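Local coordinates for protein MFP2B (Ascaris suum, PDB 2BJR) that probably enhances the polymerization of major sperm protein and so takes part in the amoeboid motility of nematode sperm, at residues V35-H46 against L112-I120; I187-W195 against R359-I367. All blocks are in the same frame, centred on the assembly; numbering follows the deposited sequence.

Interaction 1: V35-H46 against L112-I120; sequences VALWYKNGRPMH and LRCGDSFPI
Strands 43-46 and 117-120 run almost parallel (6° between axes, 5.9 Å at closest approach), with M45 level with S117 and H46 level with P119, yet no backbone-to-backbone hydrogen bond joins them. Each follows a tight turn: type I' over K40-R43 in the hairpin of 35-46, type II' over C114-S117, where G115 has positive phi. H46 carries the contact. Its CG lies anti to its carbonyl carbon (chi1 -67°), which slots the imidazole between two side chains: P119 CD sits 3.6 Å from the ring centroid in a CH-pi contact over one face, and L37 CD1 covers the opposite face toward the rim. In the ring's edge region, H46 ND1 and S117 OG share a 2.7 Å hydrogen bond in which either atom could be the donor; S117 OG also accepts a weak bond from H46 N. C114 SG lies 3.3 Å from H46 NE2, at the edge, and 3.8 Å from L37 CD2. Next along the hairpin, P44 CG rests 3.2 Å from C114 O. Hairpin 34-40/43-52 of the six-stranded sheet thus meets edge strand 117-122 of the four-stranded sheet; W11 of strand 10-15 and Y133 of strand 130-135 also pack against H46.

Interaction 2: I187-W195 against R359-I367; sequences IVRVTLNEW and RKAKPGCTI
R359 and T191 meet through a side chain whose CG lies between the backbone N and the carbonyl carbon (chi1 55°), after which the chain is extended to NE and delivers the guanidinium to the 187-195 backbone. There R359 NH1 donates to T191 O at 2.8 Å, with an N-H...O angle of 143°; the donor stands well above the carbonyl plane, so no lone pair is addressed squarely. A water donates to the same T191 O and accepts a weak bond from R359 NH2, giving this carbonyl two donors. The N193 and R359 side chains come from opposite directions, with N193 OD1 over the centre of one guanidinium face and the amide and guanidinium planes 42° apart. I367 CB covers the other face, toward the rim. The N193 ND2 and R359 NH1 atoms, both donors, are not bonded to each other; N193 ND2 is hydrogen-bonded with Y284 OH, while R359 NH2 forms a salt bridge with D368 and its guanidinium makes a cation-pi contact with F282.

In the fold, the chain leading into strand 194-199 is packed against the end of strand 355-361 and the tail beyond it, which reverses in a type II beta turn over K362-C365 closed by C365 N to K362 O.

At that turn R189, bent at its third torsion, crosses the K362 side chain at about a right angle: K362 CB lies over one face of the R189 guanidinium, and R189 NH1 is 3.3 Å from K362 CD. P363 O lies at the guanidinium edge, 2.7 Å from R189 NH2 but poorly angled for a hydrogen bond; C365 SG is 3.6 Å from the same R189 NH2. K362 NZ is salt-bridged to D283 and E277. Between the two arginines, T191 CG2 packs 3.4 Å from T366 O, and I367 CG2 comes 4.0 Å from T191 CB.

In the fold
From the N terminus, after edge strand 10-15, the chain forms strands 34-40 and 43-52 of the six-stranded sheet; 65 residues later, 112-120 returns to the hairpin, so interaction 1 closes a loop that includes strand 76-81 of the same sheet and ties in the four-stranded sheet through 117-122. Interaction 2 opens only after interaction 1 has closed: 187-195 leads into strand 194-199, and the chain comes back at 359-367 after 163 residues, linking the two later sheets near the C terminus. The contacts are thus in series, neither nested nor crossed, with centres 34 Å apart and nearest atoms about 13 Å apart.

Interaction 1: V35-H46 against L112-I120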
loop_
_atom_site.group_PDB
_atom_site.type_symbol
_atom_site.label_atom_id
_atom_site.label_comp_id
_atom_site.label_asym_id
_atom_site.label_seq_id
_atom_site.Cartn_x
_atom_site.Cartn_y
_atom_site.Cartn_z
ATOM N N VAL A 35 -7.647 4.617 5.420
ATOM C CA VAL A 35 -8.539 5.142 6.434
ATOM C C VAL A 35 -9.509 6.117 5.768
ATOM O O VAL A 35 -9.095 7.128 5.157
ATOM C CB VAL A 35 -7.749 5.833 7.612
ATOM C CG1 VAL A 35 -8.703 6.242 8.686
ATOM C CG2 VAL A 35 -6.719 4.876 8.180
ATOM N N ALA A 36 -10.804 5.862 5.959
ATOM C CA ALA A 36 -11.857 6.619 5.296
ATOM C C ALA A 36 -12.938 7.038 6.250
ATOM O O ALA A 36 -13.086 6.506 7.350
ATOM C CB ALA A 36 -12.459 5.858 4.156
ATOM N N LEU A 37 -13.649 8.058 5.812
ATOM C CA LEU A 37 -14.658 8.753 6.633
ATOM C C LEU A 37 -15.883 9.122 5.804
ATOM O O LEU A 37 -15.789 9.616 4.678
ATOM C CB LEU A 37 -14.041 10.023 7.247
ATOM C CG LEU A 37 -14.997 10.983 7.997
ATOM C CD1 LEU A 37 -15.561 10.331 9.286
ATOM C CD2 LEU A 37 -14.206 12.266 8.295
ATOM N N TRP A 38 -17.057 8.919 6.398
ATOM C CA TRP A 38 -18.331 9.287 5.763
ATOM C C TRP A 38 -19.264 9.855 6.834
ATOM O O TRP A 38 -19.029 9.698 8.039
ATOM C CB TRP A 38 -18.929 8.028 5.124
ATOM C CG TRP A 38 -20.238 8.190 4.345
ATOM C CD1 TRP A 38 -20.465 8.871 3.188
ATOM C CD2 TRP A 38 -21.490 7.600 4.713
ATOM N NE1 TRP A 38 -21.795 8.752 2.828
ATOM C CE2 TRP A 38 -22.437 7.967 3.738
ATOM C CE3 TRP A 38 -21.896 6.795 5.764
ATOM C CZ2 TRP A 38 -23.775 7.563 3.799
ATOM C CZ3 TRP A 38 -23.237 6.373 5.806
ATOM C CH2 TRP A 38 -24.135 6.755 4.824
ATOM N N TYR A 39 -20.291 10.549 6.366
ATOM C CA TYR A 39 -21.269 11.186 7.258
ATOM C C TYR A 39 -22.655 10.815 6.811
ATOM O O TYR A 39 -22.930 10.727 5.611
ATOM C CB TYR A 39 -21.156 12.712 7.228
ATOM C CG TYR A 39 -19.948 13.239 7.912
ATOM C CD1 TYR A 39 -18.750 13.252 7.254
ATOM C CD2 TYR A 39 -20.000 13.769 9.170
ATOM C CE1 TYR A 39 -17.646 13.763 7.836
ATOM C CE2 TYR A 39 -18.896 14.287 9.763
ATOM C CZ TYR A 39 -17.704 14.251 9.096
ATOM O OH TYR A 39 -16.563 14.784 9.656
ATOM N N LYS A 40 -23.520 10.578 7.773
ATOM C CA LYS A 40 -24.926 10.389 7.507
ATOM C C LYS A 40 -25.670 11.283 8.488
ATOM O O LYS A 40 -25.529 11.102 9.684
ATOM C CB LYS A 40 -25.302 8.940 7.762
ATOM C CG LYS A 40 -26.771 8.622 7.534
ATOM C CD LYS A 40 -27.099 8.573 6.100
ATOM C CE LYS A 40 -28.544 8.178 5.859
ATOM N NZ LYS A 40 -28.730 8.075 4.393
ATOM N N ASN A 41 -26.402 12.272 7.961
ATOM C CA ASN A 41 -27.208 13.184 8.782
ATOM C C ASN A 41 -26.331 13.874 9.849
ATOM O O ASN A 41 -26.686 13.912 10.997
ATOM C CB ASN A 41 -28.365 12.396 9.445
ATOM C CG ASN A 41 -29.363 11.724 8.403
ATOM O OD1 ASN A 41 -29.725 12.309 7.365
ATOM N ND2 ASN A 41 -29.792 10.501 8.715
ATOM N N GLY A 42 -25.153 14.365 9.454
ATOM C CA GLY A 42 -24.230 15.050 10.341
ATOM C C GLY A 42 -23.434 14.152 11.271
ATOM O O GLY A 42 -22.653 14.668 12.069
ATOM N N ARG A 43 -23.620 12.826 11.221
ATOM C CA ARG A 43 -22.931 11.949 12.156
ATOM C C ARG A 43 -21.759 11.244 11.409
ATOM O O ARG A 43 -21.987 10.587 10.405
ATOM C CB ARG A 43 -23.903 10.908 12.716
ATOM C CG ARG A 43 -23.278 9.868 13.632
ATOM C CD ARG A 43 -24.268 8.910 14.368
ATOM N NE ARG A 43 -23.835 7.509 14.210
ATOM C CZ ARG A 43 -24.066 6.753 13.125
ATOM N NH1 ARG A 43 -24.755 7.234 12.105
ATOM N NH2 ARG A 43 -23.613 5.507 13.056
ATOM N N PRO A 44 -20.538 11.401 11.900
ATOM C CA PRO A 44 -19.363 10.794 11.256
ATOM C C PRO A 44 -19.277 9.308 11.580
ATOM O O PRO A 44 -19.558 8.879 12.703
ATOM C CB PRO A 44 -18.172 11.560 11.915
ATOM C CG PRO A 44 -18.672 11.964 13.275
ATOM C CD PRO A 44 -20.157 12.190 13.082
HETATM N N MSE A 45 -18.843 8.538 10.605
HETATM C CA MSE A 45 -18.380 7.206 10.892
HETATM C C MSE A 45 -17.193 6.813 10.025
HETATM O O MSE A 45 -17.169 7.147 8.867
HETATM C CB MSE A 45 -19.516 6.220 10.682
HETATM C CG MSE A 45 -20.019 6.208 9.342
HETATM SE SE MSE A 45 -21.897 5.345 9.329
HETATM C CE MSE A 45 -22.898 7.079 9.592
ATOM N N HIS A 46 -16.273 6.044 10.602
ATOM C CA HIS A 46 -15.094 5.621 9.832
ATOM C C HIS A 46 -15.306 4.278 9.129
ATOM O O HIS A 46 -16.181 3.499 9.529
ATOM C CB HIS A 46 -13.859 5.649 10.738
ATOM C CG HIS A 46 -13.482 7.023 11.149
ATOM N ND1 HIS A 46 -13.828 7.535 12.369
ATOM C CD2 HIS A 46 -12.774 7.991 10.516
ATOM C CE1 HIS A 46 -13.395 8.785 12.458
ATOM N NE2 HIS A 46 -12.740 9.085 11.354
ATOM N N LEU A 112 -6.812 9.993 17.420
ATOM C CA LEU A 112 -7.513 10.434 16.262
ATOM C C LEU A 112 -8.996 10.092 16.434
ATOM O O LEU A 112 -9.364 8.980 16.816
ATOM C CB LEU A 112 -6.972 9.805 15.027
ATOM C CG LEU A 112 -7.755 10.032 13.738
ATOM C CD1 LEU A 112 -7.420 11.403 13.233
ATOM C CD2 LEU A 112 -7.417 8.986 12.665
ATOM N N ARG A 113 -9.835 11.074 16.145
ATOM C CA ARG A 113 -11.285 10.855 16.217
ATOM C C ARG A 113 -12.022 11.882 15.383
ATOM O O ARG A 113 -11.478 12.962 15.093
ATOM C CB ARG A 113 -11.769 10.925 17.649
ATOM C CG ARG A 113 -11.613 12.310 18.248
ATOM C CD ARG A 113 -11.869 12.332 19.727
ATOM N NE ARG A 113 -13.275 12.023 20.008
ATOM C CZ ARG A 113 -13.765 11.859 21.216
ATOM N NH1 ARG A 113 -12.960 11.942 22.269
ATOM N NH2 ARG A 113 -15.051 11.583 21.393
ATOM N N CYS A 114 -13.243 11.535 14.992
ATOM C CA CYS A 114 -14.224 12.490 14.438
ATOM C C CYS A 114 -15.491 12.305 15.218
ATOM O O CYS A 114 -16.130 11.271 15.153
ATOM C CB CYS A 114 -14.458 12.288 12.949
ATOM S SG CYS A 114 -12.971 12.336 11.929
ATOM N N GLY A 115 -15.805 13.267 16.065
ATOM C CA GLY A 115 -16.952 13.118 16.946
ATOM C C GLY A 115 -16.763 11.902 17.823
ATOM O O GLY A 115 -15.722 11.708 18.458
ATOM N N ASP A 116 -17.713 11.005 17.813
ATOM C CA ASP A 116 -17.589 9.831 18.663
ATOM C C ASP A 116 -16.993 8.613 17.913
ATOM O O ASP A 116 -16.899 7.562 18.486
ATOM C CB ASP A 116 -18.947 9.430 19.232
ATOM C CG ASP A 116 -19.376 10.283 20.445
ATOM O OD1 ASP A 116 -18.536 10.835 21.177
ATOM O OD2 ASP A 116 -20.566 10.355 20.757
ATOM N N SER A 117 -16.577 8.789 16.669
ATOM C CA SER A 117 -16.100 7.660 15.871
ATOM C C SER A 117 -14.583 7.732 15.795
ATOM O O SER A 117 -14.003 8.816 15.590
ATOM C CB SER A 117 -16.714 7.696 14.508
ATOM O OG SER A 117 -16.089 6.806 13.592
ATOM N N PHE A 118 -13.942 6.579 15.943
ATOM C CA PHE A 118 -12.539 6.497 15.590
ATOM C C PHE A 118 -12.210 5.239 14.809
ATOM O O PHE A 118 -12.817 4.185 15.041
ATOM C CB PHE A 118 -11.655 6.585 16.772
ATOM C CG PHE A 118 -11.958 5.654 17.849
ATOM C CD1 PHE A 118 -11.174 4.530 18.057
ATOM C CD2 PHE A 118 -12.942 5.955 18.779
ATOM C CE1 PHE A 118 -11.425 3.681 19.133
ATOM C CE2 PHE A 118 -13.201 5.103 19.838
ATOM C CZ PHE A 118 -12.451 3.985 20.030
ATOM N N PRO A 119 -11.283 5.348 13.883
ATOM C CA PRO A 119 -10.847 4.150 13.150
ATOM C C PRO A 119 -10.289 3.078 14.058
ATOM O O PRO A 119 -9.609 3.398 15.060
ATOM C CB PRO A 119 -9.777 4.691 12.215
ATOM C CG PRO A 119 -10.091 6.148 12.080
ATOM C CD PRO A 119 -10.602 6.575 13.411
ATOM N N ILE A 120 -10.566 1.816 13.726
ATOM C CA ILE A 120 -10.021 0.679 14.444
ATOM C C ILE A 120 -9.683 -0.425 13.432
ATOM O O ILE A 120 -10.491 -0.764 12.554
ATOM C CB ILE A 120 -10.939 0.241 15.583
ATOM C CG1 ILE A 120 -10.276 -0.813 16.450
ATOM C CG2 ILE A 120 -12.302 -0.218 15.096
ATOM C CD1 ILE A 120 -11.038 -1.023 17.783
#

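Interaction 2: I187-W195 against R359-I367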
loop_
_atom_site.group_PDB
_atom_site.type_symbol
_atom_site.label_atom_id
_atom_site.label_comp_id
_atom_site.label_asym_id
_atom_site.label_seq_id
_atom_site.Cartn_x
_atom_site.Cartn_y
_atom_site.Cartn_z
ATOM N N ILE A 187 16.629 1.642 16.901
ATOM C CA ILE A 187 15.510 1.410 15.978
ATOM C C ILE A 187 15.353 -0.077 15.666
ATOM O O ILE A 187 16.315 -0.858 15.712
ATOM C CB ILE A 187 15.695 2.192 14.642
ATOM C CG1 ILE A 187 16.946 1.732 13.865
ATOM C CG2 ILE A 187 15.712 3.706 14.865
ATOM C CD1 ILE A 187 16.851 2.053 12.366
ATOM N N VAL A 188 14.128 -0.477 15.375
ATOM C CA VAL A 188 13.897 -1.740 14.716
ATOM C C VAL A 188 14.043 -1.433 13.235
ATOM O O VAL A 188 13.439 -0.474 12.745
ATOM C CB VAL A 188 12.475 -2.287 15.018
ATOM C CG1 VAL A 188 12.274 -3.650 14.361
ATOM C CG2 VAL A 188 12.226 -2.378 16.567
ATOM N N ARG A 189 14.853 -2.195 12.505
ATOM C CA ARG A 189 14.916 -1.984 11.058
ATOM C C ARG A 189 13.611 -2.439 10.373
ATOM O O ARG A 189 12.922 -3.360 10.830
ATOM C CB ARG A 189 16.147 -2.654 10.440
ATOM C CG ARG A 189 17.441 -1.927 10.801
ATOM C CD ARG A 189 18.712 -2.465 10.169
ATOM N NE ARG A 189 19.060 -3.795 10.658
ATOM C CZ ARG A 189 20.152 -4.487 10.272
ATOM N NH1 ARG A 189 21.013 -3.956 9.399
ATOM N NH2 ARG A 189 20.395 -5.691 10.786
ATOM N N VAL A 190 13.313 -1.773 9.264
ATOM C CA VAL A 190 12.070 -1.949 8.522
ATOM C C VAL A 190 12.096 -3.282 7.806
ATOM O O VAL A 190 13.063 -3.599 7.124
ATOM C CB VAL A 190 11.907 -0.838 7.470
ATOM C CG1 VAL A 190 10.657 -1.067 6.667
ATOM C CG2 VAL A 190 11.894 0.560 8.118
ATOM N N THR A 191 11.040 -4.067 7.942
ATOM C CA THR A 191 10.954 -5.350 7.227
ATOM C C THR A 191 9.797 -5.447 6.241
ATOM O O THR A 191 9.656 -6.449 5.542
ATOM C CB THR A 191 10.867 -6.485 8.240
ATOM O OG1 THR A 191 9.779 -6.239 9.142
ATOM C CG2 THR A 191 12.125 -6.544 9.095
ATOM N N LEU A 192 8.965 -4.412 6.182
ATOM C CA LEU A 192 7.930 -4.332 5.164
ATOM C C LEU A 192 8.405 -3.567 3.933
ATOM O O LEU A 192 9.047 -2.570 4.053
ATOM C CB LEU A 192 6.728 -3.613 5.738
ATOM C CG LEU A 192 6.191 -4.306 6.994
ATOM C CD1 LEU A 192 4.843 -3.679 7.342
ATOM C CD2 LEU A 192 6.027 -5.813 6.876
ATOM N N ASN A 193 8.091 -4.052 2.754
ATOM C CA ASN A 193 8.374 -3.322 1.518
ATOM C C ASN A 193 7.700 -1.979 1.607
ATOM O O ASN A 193 6.547 -1.878 2.057
ATOM C CB ASN A 193 7.813 -4.063 0.315
ATOM C CG ASN A 193 8.448 -5.424 0.099
ATOM O OD1 ASN A 193 7.745 -6.448 0.048
ATOM N ND2 ASN A 193 9.784 -5.439 -0.059
ATOM N N GLU A 194 8.393 -0.961 1.177
ATOM C CA GLU A 194 7.915 0.410 1.220
ATOM C C GLU A 194 7.226 0.745 -0.114
ATOM O O GLU A 194 7.860 0.738 -1.166
ATOM C CB GLU A 194 9.082 1.355 1.481
ATOM C CG GLU A 194 8.667 2.812 1.614
ATOM C CD GLU A 194 8.112 3.164 2.977
ATOM O OE1 GLU A 194 8.074 2.291 3.866
ATOM O OE2 GLU A 194 7.745 4.343 3.153
ATOM N N TRP A 195 5.913 1.005 -0.062
ATOM C CA TRP A 195 5.129 1.353 -1.248
ATOM C C TRP A 195 4.558 2.758 -1.133
ATOM O O TRP A 195 3.910 3.063 -0.145
ATOM C CB TRP A 195 3.962 0.349 -1.376
ATOM C CG TRP A 195 4.383 -1.070 -1.720
ATOM C CD1 TRP A 195 4.554 -2.121 -0.862
ATOM C CD2 TRP A 195 4.609 -1.572 -3.007
ATOM N NE1 TRP A 195 4.844 -3.263 -1.561
ATOM C CE2 TRP A 195 4.912 -2.942 -2.886
ATOM C CE3 TRP A 195 4.597 -0.999 -4.285
ATOM C CZ2 TRP A 195 5.182 -3.747 -3.982
ATOM C CZ3 TRP A 195 4.891 -1.784 -5.338
ATOM C CH2 TRP A 195 5.167 -3.150 -5.191
ATOM N N ARG A 359 14.181 -10.145 -2.303
ATOM C CA ARG A 359 14.818 -9.506 -1.194
ATOM C C ARG A 359 15.325 -10.558 -0.200
ATOM O O ARG A 359 14.824 -11.668 -0.123
ATOM C CB ARG A 359 13.869 -8.538 -0.474
ATOM C CG ARG A 359 12.587 -9.111 -0.005
ATOM C CD ARG A 359 11.729 -8.101 0.737
ATOM N NE ARG A 359 10.559 -8.698 1.331
ATOM C CZ ARG A 359 9.898 -8.170 2.346
ATOM N NH1 ARG A 359 10.219 -6.959 2.826
ATOM N NH2 ARG A 359 8.924 -8.854 2.887
ATOM N N LYS A 360 16.317 -10.141 0.572
ATOM C CA LYS A 360 17.008 -11.012 1.523
ATOM C C LYS A 360 17.156 -10.252 2.805
ATOM O O LYS A 360 17.698 -9.146 2.802
ATOM C CB LYS A 360 18.419 -11.346 1.027
ATOM C CG LYS A 360 19.232 -12.173 2.073
ATOM C CD LYS A 360 20.402 -12.950 1.413
ATOM C CE LYS A 360 21.138 -13.872 2.473
ATOM N NZ LYS A 360 21.821 -15.076 1.858
ATOM N N ALA A 361 16.750 -10.879 3.889
ATOM C CA ALA A 361 16.851 -10.278 5.195
ATOM C C ALA A 361 18.320 -10.080 5.587
ATOM O O ALA A 361 19.169 -10.955 5.357
ATOM C CB ALA A 361 16.204 -11.135 6.216
ATOM N N LYS A 362 18.571 -8.937 6.187
ATOM C CA LYS A 362 19.840 -8.648 6.840
ATOM C C LYS A 362 19.956 -9.434 8.154
ATOM O O LYS A 362 18.951 -9.841 8.776
ATOM C CB LYS A 362 19.955 -7.154 7.123
ATOM C CG LYS A 362 20.214 -6.308 5.885
ATOM C CD LYS A 362 20.475 -4.827 6.229
ATOM C CE LYS A 362 20.622 -3.918 5.004
ATOM N NZ LYS A 362 21.854 -4.212 4.168
ATOM N N PRO A 363 21.199 -9.650 8.609
ATOM C CA PRO A 363 21.393 -10.327 9.899
ATOM C C PRO A 363 20.617 -9.599 11.005
ATOM O O PRO A 363 20.618 -8.371 11.066
ATOM C CB PRO A 363 22.917 -10.214 10.139
ATOM C CG PRO A 363 23.522 -10.012 8.775
ATOM C CD PRO A 363 22.471 -9.250 7.972
ATOM N N GLY A 364 19.936 -10.376 11.834
ATOM C CA GLY A 364 19.095 -9.874 12.903
ATOM C C GLY A 364 17.650 -9.579 12.540
ATOM O O GLY A 364 16.840 -9.294 13.431
ATOM N N CYS A 365 17.338 -9.659 11.249
ATOM C CA CYS A 365 16.022 -9.320 10.720
ATOM C C CYS A 365 15.336 -10.528 10.112
ATOM O O CYS A 365 15.973 -11.484 9.681
ATOM C CB CYS A 365 16.169 -8.218 9.659
ATOM S SG CYS A 365 17.036 -6.763 10.298
ATOM N N THR A 366 14.004 -10.479 10.112
ATOM C CA THR A 366 13.195 -11.512 9.562
ATOM C C THR A 366 12.169 -10.881 8.596
ATOM O O THR A 366 11.487 -9.890 8.935
ATOM C CB THR A 366 12.487 -12.225 10.701
ATOM O OG1 THR A 366 13.460 -12.901 11.548
ATOM C CG2 THR A 366 11.623 -13.335 10.148
ATOM N N ILE A 367 12.078 -11.449 7.407
ATOM C CA ILE A 367 11.088 -11.025 6.419
ATOM C C ILE A 367 10.268 -12.216 5.952
ATOM O O ILE A 367 10.630 -13.357 6.168
ATOM C CB ILE A 367 11.740 -10.330 5.217
ATOM C CG1 ILE A 367 12.605 -11.328 4.427
ATOM C CG2 ILE A 367 12.550 -9.113 5.711
ATOM C CD1 ILE A 367 13.135 -10.849 3.114
HETATM O O HOH W 1 8.422 -8.949 5.895
#